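Local coordinates for protein 4-oxalocrotonate tautomerase family enzyme (Burkholderia sp. RPE67, PDB 6VVM) that belongs to the tautomerase superfamily, a fused form in which one chain carries two tautomerase units and three chains make up the assembly, at residues A[18-31]-A[79-92]. Sequence-based numbering, arbitrary orientation.
Sequences SLIDGLTRATVDAI and ALIAHLSETSASVL
A30 and A26 turn their methyls to 79-92, the first onto the main chain of L80, the second between the side chains of H83 and T87, and these small residues let the two antiparallel helices come close, with axes 8.5 Å apart and an angle of 161°. The A30 methyl sits tightly, its CB 3.5 Å from L80 CA, while A26 CB lies 3.8 Å from H83 CB. One turn before A26 the roles are exchanged: G22 has no side chain, and T87 comes against its backbone. With T87 CG2 anti to the backbone N (chi1 -68° for OG1), this methyl reaches 3.5 Å from G22 C and also meets L23 CD2. At the far end V91 CG1 lies over the backbone of L19, 3.8 Å from L19 CB.

On the side facing the sheet, L23 CD2 packs 3.8 Å from L84 CD2, and both leucines rest on L3 of strand 2-8. Hydroxyls enter this apolar layer without breaking it: T27 OG1 donates to L23 O (2.8 Å) and S88 OG to L84 O, each sharing its carbonyl with the backbone N-H of the same residue. The solvent side is looser. There the H83 ring lies oblique to A30 CB and D29 CB, its CE1 4.2 Å from the latter, and S18 OG only skirts V91 CG1.

The pair lies across one face of the four-stranded sheet, L19 and L23 reaching strand 39-45 and L80 strand 100-106. Two beta-alpha-beta units, 2-8/13-31/39-45 and 63-69/74-92/100-106, thus pack their helices antiparallel, the arrangement characteristic of the tautomerase (MIF) fold.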
loop_
_atom_site.group_PDB
_atom_site.type_symbol
_atom_site.label_atom_id
_atom_site.label_comp_id
_atom_site.label_asym_id
_atom_site.label_seq_id
_atom_site.Cartn_x
_atom_site.Cartn_y
_atom_site.Cartn_z
ATOM N N SER A 18 8.347 -12.616 -16.302
ATOM C CA SER A 18 8.620 -13.906 -15.666
ATOM C C SER A 18 8.363 -13.841 -14.163
ATOM O O SER A 18 7.975 -14.838 -13.548
ATOM C CB SER A 18 10.056 -14.348 -15.960
ATOM O OG SER A 18 10.423 -15.451 -15.152
ATOM N N LEU A 19 8.517 -12.665 -13.564
ATOM C CA LEU A 19 8.170 -12.528 -12.154
ATOM C C LEU A 19 6.664 -12.610 -11.943
ATOM O O LEU A 19 6.207 -13.241 -10.982
ATOM C CB LEU A 19 8.705 -11.205 -11.615
ATOM C CG LEU A 19 8.354 -10.930 -10.148
ATOM C CD1 LEU A 19 9.078 -11.902 -9.239
ATOM C CD2 LEU A 19 8.698 -9.474 -9.764
ATOM N N ILE A 20 5.881 -11.951 -12.810
ATOM C CA ILE A 20 4.428 -12.010 -12.704
ATOM C C ILE A 20 3.965 -13.446 -12.890
ATOM O O ILE A 20 3.090 -13.936 -12.171
ATOM C CB ILE A 20 3.766 -11.057 -13.723
ATOM C CG1 ILE A 20 3.777 -9.599 -13.203
ATOM C CG2 ILE A 20 2.334 -11.523 -14.038
ATOM C CD1 ILE A 20 3.786 -8.543 -14.300
ATOM N N ASP A 21 4.592 -14.155 -13.826
ATOM C CA ASP A 21 4.261 -15.560 -14.067
ATOM C C ASP A 21 4.557 -16.412 -12.837
ATOM O O ASP A 21 3.706 -17.182 -12.377
ATOM C CB ASP A 21 5.041 -16.059 -15.287
ATOM C CG ASP A 21 4.939 -17.571 -15.487
ATOM O OD1 ASP A 21 3.812 -18.114 -15.418
ATOM O OD2 ASP A 21 5.991 -18.205 -15.739
ATOM N N GLY A 22 5.748 -16.260 -12.267
ATOM C CA GLY A 22 6.137 -17.126 -11.167
ATOM C C GLY A 22 5.361 -16.846 -9.896
ATOM O O GLY A 22 4.981 -17.770 -9.178
ATOM N N LEU A 23 5.128 -15.561 -9.589
ATOM C CA LEU A 23 4.376 -15.213 -8.385
ATOM C C LEU A 23 2.932 -15.692 -8.468
ATOM O O LEU A 23 2.306 -15.989 -7.442
ATOM C CB LEU A 23 4.428 -13.697 -8.160
ATOM C CG LEU A 23 5.819 -13.143 -7.824
ATOM C CD1 LEU A 23 5.712 -11.634 -7.709
ATOM C CD2 LEU A 23 6.322 -13.703 -6.514
ATOM N N THR A 24 2.372 -15.735 -9.671
ATOM C CA THR A 24 1.022 -16.262 -9.816
ATOM C C THR A 24 1.012 -17.767 -9.566
ATOM O O THR A 24 0.186 -18.272 -8.801
ATOM C CB THR A 24 0.470 -15.904 -11.202
ATOM O OG1 THR A 24 0.420 -14.471 -11.322
ATOM C CG2 THR A 24 -0.951 -16.459 -11.403
ATOM N N ARG A 25 1.950 -18.499 -10.176
ATOM C CA ARG A 25 2.063 -19.927 -9.891
ATOM C C ARG A 25 2.340 -20.162 -8.417
ATOM O O ARG A 25 1.858 -21.139 -7.833
ATOM C CB ARG A 25 3.174 -20.550 -10.732
ATOM C CG ARG A 25 2.976 -20.426 -12.213
ATOM C CD ARG A 25 4.214 -20.948 -12.961
ATOM N NE ARG A 25 4.037 -20.768 -14.393
ATOM C CZ ARG A 25 3.440 -21.654 -15.184
ATOM N NH1 ARG A 25 2.989 -22.801 -14.687
ATOM N NH2 ARG A 25 3.316 -21.401 -16.477
ATOM N N ALA A 26 3.106 -19.266 -7.798
ATOM C CA ALA A 26 3.438 -19.419 -6.388
ATOM C C ALA A 26 2.195 -19.292 -5.532
ATOM O O ALA A 26 2.038 -20.019 -4.541
ATOM C CB ALA A 26 4.479 -18.367 -5.971
ATOM N N THR A 27 1.303 -18.365 -5.909
ATOM C CA THR A 27 0.104 -18.104 -5.132
ATOM C C THR A 27 -0.911 -19.221 -5.324
ATOM O O THR A 27 -1.499 -19.700 -4.352
ATOM C CB THR A 27 -0.480 -16.745 -5.538
ATOM O OG1 THR A 27 0.503 -15.720 -5.308
ATOM C CG2 THR A 27 -1.742 -16.419 -4.739
ATOM N N VAL A 28 -1.081 -19.683 -6.568
ATOM C CA VAL A 28 -1.969 -20.819 -6.841
ATOM C C VAL A 28 -1.565 -22.031 -6.007
ATOM O O VAL A 28 -2.406 -22.672 -5.368
ATOM C CB VAL A 28 -1.973 -21.164 -8.343
ATOM C CG1 VAL A 28 -2.775 -22.476 -8.591
ATOM C CG2 VAL A 28 -2.556 -20.036 -9.150
ATOM N N ASP A 29 -0.278 -22.383 -6.023
ATOM C CA ASP A 29 0.173 -23.552 -5.277
ATOM C C ASP A 29 0.043 -23.354 -3.771
ATOM O O ASP A 29 -0.230 -24.316 -3.043
ATOM C CB ASP A 29 1.622 -23.889 -5.628
ATOM C CG ASP A 29 1.766 -24.522 -7.008
ATOM O OD1 ASP A 29 0.735 -24.829 -7.666
ATOM O OD2 ASP A 29 2.926 -24.706 -7.431
ATOM N N ALA A 30 0.225 -22.122 -3.281
ATOM C CA ALA A 30 0.346 -21.935 -1.842
ATOM C C ALA A 30 -1.007 -21.898 -1.159
ATOM O O ALA A 30 -1.176 -22.480 -0.081
ATOM C CB ALA A 30 1.114 -20.642 -1.536
ATOM N N ILE A 31 -1.955 -21.169 -1.738
ATOM C CA ILE A 31 -3.250 -20.938 -1.114
ATOM C C ILE A 31 -4.411 -21.392 -1.983
ATOM O O ILE A 31 -5.562 -21.341 -1.525
ATOM C CB ILE A 31 -3.426 -19.452 -0.721
ATOM C CG1 ILE A 31 -3.733 -18.598 -1.950
ATOM C CG2 ILE A 31 -2.145 -18.924 -0.031
ATOM C CD1 ILE A 31 -4.024 -17.130 -1.617
ATOM N N ALA A 79 3.070 -21.145 3.708
ATOM C CA ALA A 79 3.431 -21.605 2.372
ATOM C C ALA A 79 3.477 -20.443 1.392
ATOM O O ALA A 79 4.386 -20.363 0.556
ATOM C CB ALA A 79 2.453 -22.683 1.897
ATOM N N LEU A 80 2.510 -19.531 1.487
ATOM C CA LEU A 80 2.532 -18.331 0.662
ATOM C C LEU A 80 3.828 -17.547 0.861
ATOM O O LEU A 80 4.485 -17.173 -0.117
ATOM C CB LEU A 80 1.309 -17.461 0.960
ATOM C CG LEU A 80 1.128 -16.263 0.019
ATOM C CD1 LEU A 80 1.026 -16.679 -1.456
ATOM C CD2 LEU A 80 -0.073 -15.442 0.432
ATOM N N ILE A 81 4.223 -17.317 2.122
ATOM C CA ILE A 81 5.489 -16.628 2.407
ATOM C C ILE A 81 6.661 -17.362 1.761
ATOM O O ILE A 81 7.530 -16.749 1.132
ATOM C CB ILE A 81 5.695 -16.485 3.928
ATOM C CG1 ILE A 81 4.794 -15.378 4.492
ATOM C CG2 ILE A 81 7.165 -16.212 4.256
ATOM C CD1 ILE A 81 4.705 -15.390 6.021
ATOM N N ALA A 82 6.695 -18.692 1.894
ATOM C CA ALA A 82 7.833 -19.444 1.376
ATOM C C ALA A 82 7.884 -19.374 -0.147
ATOM O O ALA A 82 8.951 -19.159 -0.731
ATOM C CB ALA A 82 7.755 -20.895 1.852
ATOM N N HIS A 83 6.732 -19.524 -0.802
ATOM C CA HIS A 83 6.690 -19.570 -2.261
ATOM C C HIS A 83 6.932 -18.201 -2.879
ATOM O O HIS A 83 7.647 -18.089 -3.879
ATOM C CB HIS A 83 5.343 -20.119 -2.734
ATOM C CG HIS A 83 5.252 -21.617 -2.725
ATOM N ND1 HIS A 83 5.393 -22.377 -3.867
ATOM C CD2 HIS A 83 4.989 -22.490 -1.722
ATOM C CE1 HIS A 83 5.234 -23.656 -3.565
ATOM N NE2 HIS A 83 4.982 -23.750 -2.271
ATOM N N LEU A 84 6.319 -17.149 -2.332
ATOM C CA LEU A 84 6.550 -15.819 -2.886
ATOM C C LEU A 84 8.010 -15.426 -2.723
ATOM O O LEU A 84 8.618 -14.869 -3.646
ATOM C CB LEU A 84 5.628 -14.788 -2.220
ATOM C CG LEU A 84 4.101 -14.908 -2.444
ATOM C CD1 LEU A 84 3.344 -13.806 -1.657
ATOM C CD2 LEU A 84 3.753 -14.835 -3.922
ATOM N N SER A 85 8.596 -15.762 -1.568
ATOM C CA SER A 85 9.976 -15.391 -1.268
ATOM C C SER A 85 10.935 -16.108 -2.213
ATOM O O SER A 85 11.765 -15.467 -2.865
ATOM C CB SER A 85 10.315 -15.734 0.185
ATOM O OG SER A 85 9.517 -15.006 1.104
ATOM N N GLU A 86 10.809 -17.442 -2.319
ATOM C CA GLU A 86 11.688 -18.219 -3.197
ATOM C C GLU A 86 11.538 -17.794 -4.652
ATOM O O GLU A 86 12.536 -17.673 -5.368
ATOM C CB GLU A 86 11.400 -19.715 -3.053
ATOM C CG GLU A 86 12.045 -20.570 -4.155
ATOM C CD GLU A 86 13.566 -20.542 -4.087
ATOM O OE1 GLU A 86 14.110 -20.334 -2.981
ATOM O OE2 GLU A 86 14.227 -20.713 -5.137
ATOM N N THR A 87 10.297 -17.551 -5.098
ATOM C CA THR A 87 10.059 -17.099 -6.471
ATOM C C THR A 87 10.712 -15.744 -6.719
ATOM O O THR A 87 11.399 -15.539 -7.728
ATOM C CB THR A 87 8.556 -16.999 -6.753
ATOM O OG1 THR A 87 7.957 -18.308 -6.768
ATOM C CG2 THR A 87 8.329 -16.332 -8.105
ATOM N N SER A 88 10.471 -14.792 -5.821
ATOM C CA SER A 88 11.043 -13.463 -5.994
ATOM C C SER A 88 12.564 -13.527 -6.026
ATOM O O SER A 88 13.199 -12.922 -6.897
ATOM C CB SER A 88 10.559 -12.543 -4.873
ATOM O OG SER A 88 9.158 -12.366 -4.970
ATOM N N ALA A 89 13.164 -14.288 -5.106
ATOM C CA ALA A 89 14.620 -14.337 -5.040
ATOM C C ALA A 89 15.203 -15.007 -6.274
ATOM O O ALA A 89 16.238 -14.572 -6.788
ATOM C CB ALA A 89 15.069 -15.064 -3.773
ATOM N N SER A 90 14.547 -16.057 -6.777
ATOM C CA SER A 90 15.111 -16.761 -7.920
ATOM C C SER A 90 14.949 -15.948 -9.200
ATOM O O SER A 90 15.894 -15.848 -9.991
ATOM C CB SER A 90 14.482 -18.155 -8.048
ATOM O OG SER A 90 13.367 -18.135 -8.907
ATOM N N VAL A 91 13.787 -15.313 -9.398
ATOM C CA VAL A 91 13.560 -14.562 -10.632
ATOM C C VAL A 91 14.392 -13.283 -10.642
ATOM O O VAL A 91 15.048 -12.952 -11.639
ATOM C CB VAL A 91 12.062 -14.256 -10.816
ATOM C CG1 VAL A 91 11.844 -13.387 -12.048
ATOM C CG2 VAL A 91 11.250 -15.555 -10.933
ATOM N N LEU A 92 14.377 -12.545 -9.539
ATOM C CA LEU A 92 15.159 -11.320 -9.472
ATOM C C LEU A 92 16.641 -11.585 -9.234
ATOM O O LEU A 92 17.433 -10.639 -9.266
ATOM C CB LEU A 92 14.623 -10.405 -8.371
ATOM C CG LEU A 92 13.197 -9.891 -8.524
ATOM C CD1 LEU A 92 12.846 -9.001 -7.341
ATOM C CD2 LEU A 92 13.058 -9.147 -9.837
#